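PDB 3EAF: ABC transporter, substrate binding protein from Aeropyrum pernix, which probably binds a small solute outside the cell and delivers it to a membrane ABC transporter, and also carries a bound magnesium ion. Local coordinates for residues I354-E359 with Q364-F369; S125-S130 with F252-F257. One frame throughout, in Å; residues are numbered along the deposited sequence.

Interaction 1 (I354-E359 with Q364-F369)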
# COMPACT_ATOMS: atom_id res chain seq x y z
N ILE A 354 4.58 -2.13 12.86
CA ILE A 354 5.99 -1.89 12.57
C ILE A 354 6.72 -3.21 12.69
O ILE A 354 6.51 -3.96 13.65
CB ILE A 354 6.62 -0.83 13.53
CG1 ILE A 354 5.92 0.54 13.38
CG2 ILE A 354 8.14 -0.75 13.32
CD1 ILE A 354 6.15 1.26 12.06
N ILE A 355 7.57 -3.50 11.71
CA ILE A 355 8.30 -4.75 11.65
C ILE A 355 9.78 -4.45 11.66
O ILE A 355 10.25 -3.57 10.93
CB ILE A 355 7.92 -5.59 10.37
CG1 ILE A 355 6.41 -5.90 10.36
CG2 ILE A 355 8.73 -6.87 10.27
CD1 ILE A 355 5.58 -4.81 9.70
N LYS A 356 10.52 -5.18 12.50
CA LYS A 356 11.96 -5.01 12.61
C LYS A 356 12.73 -6.12 11.90
O LYS A 356 12.39 -7.29 12.03
CB LYS A 356 12.38 -4.97 14.08
CG LYS A 356 13.86 -4.72 14.31
CD LYS A 356 14.18 -4.78 15.78
CE LYS A 356 15.64 -4.49 16.07
NZ LYS A 356 15.91 -4.71 17.54
N LEU A 357 13.77 -5.73 11.19
CA LEU A 357 14.78 -6.67 10.76
C LEU A 357 15.66 -6.93 11.99
O LEU A 357 16.51 -6.11 12.35
CB LEU A 357 15.60 -6.10 9.59
CG LEU A 357 16.79 -6.89 9.04
CD1 LEU A 357 16.42 -8.34 8.79
CD2 LEU A 357 17.31 -6.23 7.77
N GLY A 358 15.42 -8.07 12.63
CA GLY A 358 16.06 -8.39 13.91
C GLY A 358 17.56 -8.60 13.85
O GLY A 358 18.12 -8.83 12.77
N GLU A 359 18.20 -8.54 15.02
CA GLU A 359 19.65 -8.76 15.15
C GLU A 359 20.08 -10.13 14.63
O GLU A 359 21.18 -10.27 14.11
CB GLU A 359 20.08 -8.60 16.62
CG GLU A 359 19.83 -7.22 17.20
CD GLU A 359 20.89 -6.19 16.82
OE1 GLU A 359 22.04 -6.59 16.47
OE2 GLU A 359 20.59 -4.98 16.89
N GLN A 364 10.82 -9.37 13.11
CA GLN A 364 10.18 -9.32 14.42
C GLN A 364 9.10 -8.27 14.43
O GLN A 364 9.32 -7.15 13.98
CB GLN A 364 11.23 -9.04 15.50
CG GLN A 364 12.37 -10.07 15.51
CD GLN A 364 13.58 -9.65 16.34
OE1 GLN A 364 13.65 -8.54 16.87
NE2 GLN A 364 14.54 -10.56 16.45
N LEU A 365 7.93 -8.63 14.94
CA LEU A 365 6.83 -7.68 15.02
C LEU A 365 7.00 -6.77 16.25
O LEU A 365 7.09 -7.27 17.38
CB LEU A 365 5.48 -8.41 15.05
CG LEU A 365 4.19 -7.57 15.07
CD1 LEU A 365 4.03 -6.74 13.79
CD2 LEU A 365 2.98 -8.47 15.28
N MSE A 366 7.04 -5.46 16.02
CA MSE A 366 7.11 -4.48 17.11
C MSE A 366 5.76 -4.19 17.76
O MSE A 366 5.71 -3.89 18.95
CB MSE A 366 7.74 -3.15 16.64
CG MSE A 366 9.17 -3.26 16.13
SE MSE A 366 10.45 -3.88 17.48
CE MSE A 366 10.34 -5.81 17.22
N GLY A 367 4.69 -4.25 16.97
CA GLY A 367 3.34 -3.90 17.45
C GLY A 367 2.65 -2.86 16.60
O GLY A 367 3.08 -2.59 15.47
N LYS A 368 1.58 -2.27 17.14
CA LYS A 368 0.80 -1.24 16.44
C LYS A 368 1.19 0.15 16.93
O LYS A 368 1.29 0.39 18.14
CB LYS A 368 -0.70 -1.42 16.65
CG LYS A 368 -1.29 -2.69 16.11
CD LYS A 368 -2.74 -2.82 16.52
CE LYS A 368 -3.36 -4.06 15.90
NZ LYS A 368 -4.78 -4.20 16.30
N PHE A 369 1.40 1.06 15.98
CA PHE A 369 1.82 2.43 16.29
C PHE A 369 1.04 3.45 15.48
O PHE A 369 0.60 3.17 14.36
CB PHE A 369 3.33 2.58 16.09
CG PHE A 369 4.14 1.72 17.03
CD1 PHE A 369 4.45 2.18 18.31
CD2 PHE A 369 4.57 0.46 16.64
CE1 PHE A 369 5.19 1.39 19.18
CE2 PHE A 369 5.30 -0.35 17.51
CZ PHE A 369 5.61 0.12 18.78
O HOH W 1 16.29 -7.94 17.33
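M366, a selenomethionine, lies across I354 and K356 of the neighbouring strand. Its CB sits 3.3 Å from I354 O. Its CG packs on I354 CG2 at 3.9 Å. The chain then bends twice, with chi2 at -62° and chi3 at 89°. These bends carry SE along the lysine, between CB and CD of K356, and return CE to 3.8 Å from K356 CB. The aliphatic part of K356 thus becomes an apolar surface for the selenomethionine. The other branch of I354 turns to F369: I354 CG1 meets F369 CD2 at 3.5 Å, and the two side chains cross at about a right angle.

The backbones run antiparallel. K356 and Q364 form a hydrogen-bonded pair, and K356 N reaches Q364 O at 2.7 Å in a nearly straight bond (176°). Farther along, I354 faces two residues. Its O accepts from M366 N, while its N gives to G367 O at 3.0 Å. With M366 in a near-helical conformation, this is consistent with a beta bulge at M366 and G367.

The side chains of K356 and Q364 run side by side in the same direction. A water joins their ends to the turn. It donates to Q364 OE1 at 2.7 Å and accepts from K356 NZ and from E359 N. The Q364 amide also lies against G358, with CD 3.7 Å from G358 CA.

I354 and K356 in turn pack on F252 of strand 251-255. The whole is a beta hairpin, with strand 363-369 outermost in a seven-stranded mixed sheet.

Interaction 2 (S125-S130 with F252-F257)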
# COMPACT_ATOMS: atom_id res chain seq x y z
N SER A 125 1.10 9.34 4.11
CA SER A 125 1.64 10.36 5.01
C SER A 125 1.41 9.98 6.48
O SER A 125 2.34 9.99 7.28
CB SER A 125 1.05 11.73 4.68
OG SER A 125 1.20 12.03 3.30
N THR A 126 0.16 9.61 6.81
CA THR A 126 -0.20 9.08 8.13
C THR A 126 0.61 7.84 8.48
O THR A 126 1.05 7.69 9.62
CB THR A 126 -1.70 8.72 8.19
OG1 THR A 126 -2.47 9.87 7.82
CG2 THR A 126 -2.10 8.26 9.59
N GLN A 127 0.80 6.95 7.50
CA GLN A 127 1.67 5.79 7.66
C GLN A 127 3.10 6.22 8.01
O GLN A 127 3.69 5.73 8.99
CB GLN A 127 1.67 4.92 6.39
CG GLN A 127 0.39 4.10 6.19
CD GLN A 127 0.50 3.08 5.06
OE1 GLN A 127 -0.38 3.00 4.18
NE2 GLN A 127 1.56 2.29 5.09
N ALA A 128 3.66 7.13 7.21
CA ALA A 128 5.02 7.62 7.40
C ALA A 128 5.21 8.26 8.77
O ALA A 128 6.17 7.97 9.48
CB ALA A 128 5.40 8.61 6.30
N CYS A 129 4.27 9.13 9.15
CA CYS A 129 4.37 9.84 10.42
C CYS A 129 4.19 8.90 11.61
O CYS A 129 4.80 9.11 12.65
CB CYS A 129 3.39 11.02 10.45
SG CYS A 129 3.80 12.31 9.24
N SER A 130 3.37 7.87 11.43
CA SER A 130 3.22 6.81 12.44
C SER A 130 4.52 6.05 12.66
O SER A 130 4.90 5.78 13.81
CB SER A 130 2.11 5.84 12.04
OG SER A 130 0.84 6.48 12.07
N PHE A 252 13.62 -1.01 9.71
CA PHE A 252 12.23 -1.18 10.10
C PHE A 252 11.32 -0.94 8.90
O PHE A 252 11.59 -0.07 8.07
CB PHE A 252 11.87 -0.20 11.22
CG PHE A 252 12.61 -0.46 12.52
CD1 PHE A 252 12.04 -1.27 13.51
CD2 PHE A 252 13.86 0.12 12.75
CE1 PHE A 252 12.72 -1.52 14.70
CE2 PHE A 252 14.54 -0.12 13.94
CZ PHE A 252 13.97 -0.95 14.92
N GLY A 253 10.25 -1.73 8.81
CA GLY A 253 9.26 -1.57 7.75
C GLY A 253 7.90 -1.25 8.32
O GLY A 253 7.53 -1.75 9.39
N ILE A 254 7.17 -0.40 7.62
CA ILE A 254 5.79 -0.11 7.98
C ILE A 254 4.88 -1.08 7.23
O ILE A 254 5.17 -1.44 6.09
CB ILE A 254 5.41 1.35 7.62
CG1 ILE A 254 6.32 2.35 8.34
CG2 ILE A 254 3.93 1.64 7.91
CD1 ILE A 254 6.22 3.78 7.81
N SER A 255 3.80 -1.51 7.87
CA SER A 255 2.75 -2.23 7.18
C SER A 255 1.42 -2.07 7.91
O SER A 255 1.35 -2.34 9.10
CB SER A 255 3.08 -3.72 7.04
OG SER A 255 2.02 -4.41 6.41
N PRO A 256 0.38 -1.60 7.19
CA PRO A 256 -0.98 -1.59 7.75
C PRO A 256 -1.60 -2.99 7.90
O PRO A 256 -2.64 -3.14 8.57
CB PRO A 256 -1.77 -0.78 6.71
CG PRO A 256 -0.74 -0.09 5.86
CD PRO A 256 0.42 -1.03 5.84
N PHE A 257 -0.94 -4.00 7.32
CA PHE A 257 -1.47 -5.36 7.24
C PHE A 257 -0.52 -6.32 7.91
O PHE A 257 0.70 -6.22 7.75
CB PHE A 257 -1.64 -5.78 5.76
CG PHE A 257 -2.14 -4.68 4.87
CD1 PHE A 257 -3.50 -4.41 4.76
CD2 PHE A 257 -1.24 -3.90 4.14
CE1 PHE A 257 -3.96 -3.39 3.95
CE2 PHE A 257 -1.70 -2.88 3.31
CZ PHE A 257 -3.06 -2.62 3.23
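T126 O is held by two donors from S130, one turn further along the helix. S130 N gives the regular helical bond, and S130 OG adds a second at 2.7 Å. They reach the oxygen from opposite faces of its carbonyl plane. S130 OG is also hydrogen-bonded to A371 N, so this serine ties the helix to the chain that follows the last strand.

The next residue, Q127, turns toward strand 251-255. I254 comes up from the strand to meet it. Its CG1 stands beside the backbone N, and the extended chi2 (167°) carries CD1 out to the helix backbone. There I254 CD1 lies 3.4 Å from Q127 O and 4.0 Å from A128 CA. The side chain of Q127 runs across P256 at about a right angle, with CD 3.5 Å from P256 CG. V352 of the adjacent strand also touches both Q127 and I254.

At the end of the strand, S255 OG donates to F257 O at 2.6 Å, in the carbonyl plane and on a lone pair. P256 CB lies 3.9 Å above the F257 ring, over its centre.

The polar bonds described here stay within each segment or go to other parts of the chain. Between these two segments the contact is close packing in a buried place. At this point helix and strand meet mainly by shape: a methyl on the helix backbone and a proline ring against the Q127 side chain.

How the interactions relate
The centres of the two interactions are 11 Å apart, and both reach the seven-stranded sheet. Strand 251-255 of interaction 2 lies next to strand 352-357 of interaction 1, and I355 O and G253 N probably share a hydrogen bond. I355 CD1 also packs on S255 CB. Helix 124-139 covers one face, where its F134 meets both F252 and F369. Along the chain they come in series: 125-130 and 252-257 first, then the hairpin. Interaction 2 sets helix on sheet, and interaction 1 completes the sheet's edge. Together they help build one alpha/beta lobe of a fold consistent with periplasmic binding proteins.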